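Local structure of c-di-GMP synthase (Capnocytophaga granulosa, 6WT9) at residues Ile294-Leu299 with Glu339-Tyr344. The protein makes the cyclic dinucleotide 3',3'-c-di-GMP from two GTP molecules, as the second messenger of a CBASS defence against bacteriophage. Sequence-based numbering, arbitrary orientation.
Sequences ILYEQL and EVKIIY
L295 and Y296 bring helix 291-304 against V340 of the C-terminal helix 327-347, a near-antiparallel helix pair in the helical part of this CD-NTase, its centre about 20 Å from the centre of the chain. The pair is a worked example of how one aromatic residue can serve both the greasy and the polar side of a helix interface. The axes of the two segments approach to 9.3 Å, with 148° between their N-to-C directions. L295 only brushes the partner helix, its CB lying 4.4 Å from V340 CG1; its side chain also packs on M249 and F252 of helix 245-259 and on C275 of helix 268-276. At Y296 the backbones draw nearest, and V340 CG1 rests 3.7 Å from Y296 N, against the main chain itself. CG of Y296 stands anti to the backbone N (chi1 174°), on a side chain that leaves its helix toward the C-terminal one. Y344 CD2 sits over one face of the Y296 ring, 3.7 Å from Y296 CG, yet the two ring planes are inclined by 59°, an oblique aromatic pair. K341 runs along the CD1-CE1 edge instead, its CB and its CE each 3.8 Å from Y296 CE1, with CE in the ring plane. The lysine chain bends at chi3 and again at chi4 (-73°), which sets NZ where it donates a hydrogen bond of 2.9 Å to Y296 OH. One turn further, L299 is buried among L333, L336 and L337 of the C-terminal helix and I274. V340, which also touches L253 and L256 of helix 245-259, thus bridges nearly a full turn of the facing helix with its two methyls: CG1 meets Y296, and CG2 lies 3.7 Å from L299 CD2.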
loop_
_atom_site.group_PDB
_atom_site.type_symbol
_atom_site.label_atom_id
_atom_site.label_comp_id
_atom_site.label_asym_id
_atom_site.label_seq_id
_atom_site.Cartn_x
_atom_site.Cartn_y
_atom_site.Cartn_z
ATOM N N ILE A 294 -8.547 14.212 -13.030
ATOM C CA ILE A 294 -9.486 13.128 -12.768
ATOM C C ILE A 294 -9.535 12.812 -11.278
ATOM O O ILE A 294 -10.609 12.564 -10.717
ATOM C CB ILE A 294 -9.109 11.898 -13.611
ATOM C CG1 ILE A 294 -9.334 12.207 -15.091
ATOM C CG2 ILE A 294 -9.905 10.673 -13.175
ATOM C CD1 ILE A 294 -8.732 11.198 -16.021
ATOM N N LEU A 295 -8.379 12.822 -10.611
ATOM C CA LEU A 295 -8.366 12.662 -9.161
ATOM C C LEU A 295 -9.048 13.839 -8.477
ATOM O O LEU A 295 -9.721 13.668 -7.453
ATOM C CB LEU A 295 -6.930 12.505 -8.660
ATOM C CG LEU A 295 -6.284 11.147 -8.936
ATOM C CD1 LEU A 295 -4.816 11.154 -8.548
ATOM C CD2 LEU A 295 -7.030 10.053 -8.187
ATOM N N TYR A 296 -8.888 15.042 -9.032
ATOM C CA TYR A 296 -9.567 16.206 -8.472
ATOM C C TYR A 296 -11.080 16.049 -8.552
ATOM O O TYR A 296 -11.796 16.312 -7.578
ATOM C CB TYR A 296 -9.119 17.476 -9.197
ATOM C CG TYR A 296 -9.879 18.712 -8.776
ATOM C CD1 TYR A 296 -9.543 19.392 -7.613
ATOM C CD2 TYR A 296 -10.933 19.197 -9.537
ATOM C CE1 TYR A 296 -10.234 20.519 -7.219
ATOM C CE2 TYR A 296 -11.630 20.325 -9.153
ATOM C CZ TYR A 296 -11.277 20.980 -7.994
ATOM O OH TYR A 296 -11.967 22.102 -7.606
ATOM N N GLU A 297 -11.586 15.619 -9.711
ATOM C CA GLU A 297 -13.029 15.461 -9.873
ATOM C C GLU A 297 -13.582 14.411 -8.919
ATOM O O GLU A 297 -14.656 14.596 -8.334
ATOM C CB GLU A 297 -13.365 15.088 -11.316
ATOM C CG GLU A 297 -14.858 15.030 -11.591
ATOM C CD GLU A 297 -15.215 14.090 -12.722
ATOM O OE1 GLU A 297 -16.291 13.461 -12.652
ATOM O OE2 GLU A 297 -14.417 13.974 -13.676
ATOM N N GLN A 298 -12.865 13.297 -8.751
ATOM C CA GLN A 298 -13.317 12.258 -7.832
ATOM C C GLN A 298 -13.333 12.764 -6.394
ATOM O O GLN A 298 -14.322 12.591 -5.673
ATOM C CB GLN A 298 -12.427 11.022 -7.959
ATOM C CG GLN A 298 -12.594 10.008 -6.828
ATOM C CD GLN A 298 -13.871 9.186 -6.941
ATOM O OE1 GLN A 298 -14.701 9.413 -7.821
ATOM N NE2 GLN A 298 -14.025 8.214 -6.049
ATOM N N LEU A 299 -12.239 13.394 -5.958
ATOM C CA LEU A 299 -12.174 13.885 -4.585
ATOM C C LEU A 299 -13.184 15.000 -4.347
ATOM O O LEU A 299 -13.813 15.059 -3.285
ATOM C CB LEU A 299 -10.758 14.364 -4.263
ATOM C CG LEU A 299 -9.793 13.346 -3.645
ATOM C CD1 LEU A 299 -9.652 12.103 -4.510
ATOM C CD2 LEU A 299 -8.436 13.986 -3.408
ATOM N N GLU A 339 -4.620 19.473 -1.538
ATOM C CA GLU A 339 -3.335 19.177 -2.161
ATOM C C GLU A 339 -3.490 18.905 -3.653
ATOM O O GLU A 339 -2.695 19.393 -4.465
ATOM C CB GLU A 339 -2.679 17.986 -1.463
ATOM C CG GLU A 339 -2.444 18.192 0.028
ATOM C CD GLU A 339 -1.381 19.235 0.316
ATOM O OE1 GLU A 339 -0.492 19.431 -0.538
ATOM O OE2 GLU A 339 -1.437 19.859 1.396
ATOM N N VAL A 340 -4.502 18.123 -4.032
ATOM C CA VAL A 340 -4.732 17.845 -5.446
ATOM C C VAL A 340 -5.108 19.123 -6.183
ATOM O O VAL A 340 -4.640 19.371 -7.302
ATOM C CB VAL A 340 -5.813 16.761 -5.608
ATOM C CG1 VAL A 340 -6.110 16.522 -7.082
ATOM C CG2 VAL A 340 -5.370 15.472 -4.933
ATOM N N LYS A 341 -5.951 19.955 -5.565
ATOM C CA LYS A 341 -6.327 21.228 -6.169
ATOM C C LYS A 341 -5.105 22.105 -6.414
ATOM O O LYS A 341 -5.014 22.781 -7.447
ATOM C CB LYS A 341 -7.341 21.942 -5.271
ATOM C CG LYS A 341 -7.710 23.344 -5.717
ATOM C CD LYS A 341 -8.634 24.013 -4.710
ATOM C CE LYS A 341 -10.081 23.587 -4.899
ATOM N NZ LYS A 341 -10.685 24.195 -6.121
ATOM N N ILE A 342 -4.149 22.097 -5.483
ATOM C CA ILE A 342 -2.937 22.896 -5.650
ATOM C C ILE A 342 -2.111 22.375 -6.819
ATOM O O ILE A 342 -1.659 23.148 -7.672
ATOM C CB ILE A 342 -2.120 22.911 -4.346
ATOM C CG1 ILE A 342 -2.851 23.708 -3.265
ATOM C CG2 ILE A 342 -0.730 23.483 -4.593
ATOM C CD1 ILE A 342 -2.131 23.725 -1.931
ATOM N N ILE A 343 -1.894 21.058 -6.872
ATOM C CA ILE A 343 -1.135 20.471 -7.975
ATOM C C ILE A 343 -1.826 20.755 -9.302
ATOM O O ILE A 343 -1.193 21.184 -10.274
ATOM C CB ILE A 343 -0.953 18.957 -7.760
ATOM C CG1 ILE A 343 -0.262 18.674 -6.424
ATOM C CG2 ILE A 343 -0.165 18.356 -8.914
ATOM C CD1 ILE A 343 1.173 19.124 -6.377
ATOM N N TYR A 344 -3.139 20.511 -9.356
ATOM C CA TYR A 344 -3.908 20.722 -10.578
ATOM C C TYR A 344 -3.764 22.155 -11.078
ATOM O O TYR A 344 -3.543 22.389 -12.271
ATOM C CB TYR A 344 -5.377 20.371 -10.311
ATOM C CG TYR A 344 -6.326 20.463 -11.492
ATOM C CD1 TYR A 344 -5.862 20.583 -12.796
ATOM C CD2 TYR A 344 -7.698 20.429 -11.292
ATOM C CE1 TYR A 344 -6.737 20.672 -13.861
ATOM C CE2 TYR A 344 -8.580 20.514 -12.350
ATOM C CZ TYR A 344 -8.095 20.634 -13.633
ATOM O OH TYR A 344 -8.972 20.717 -14.689
#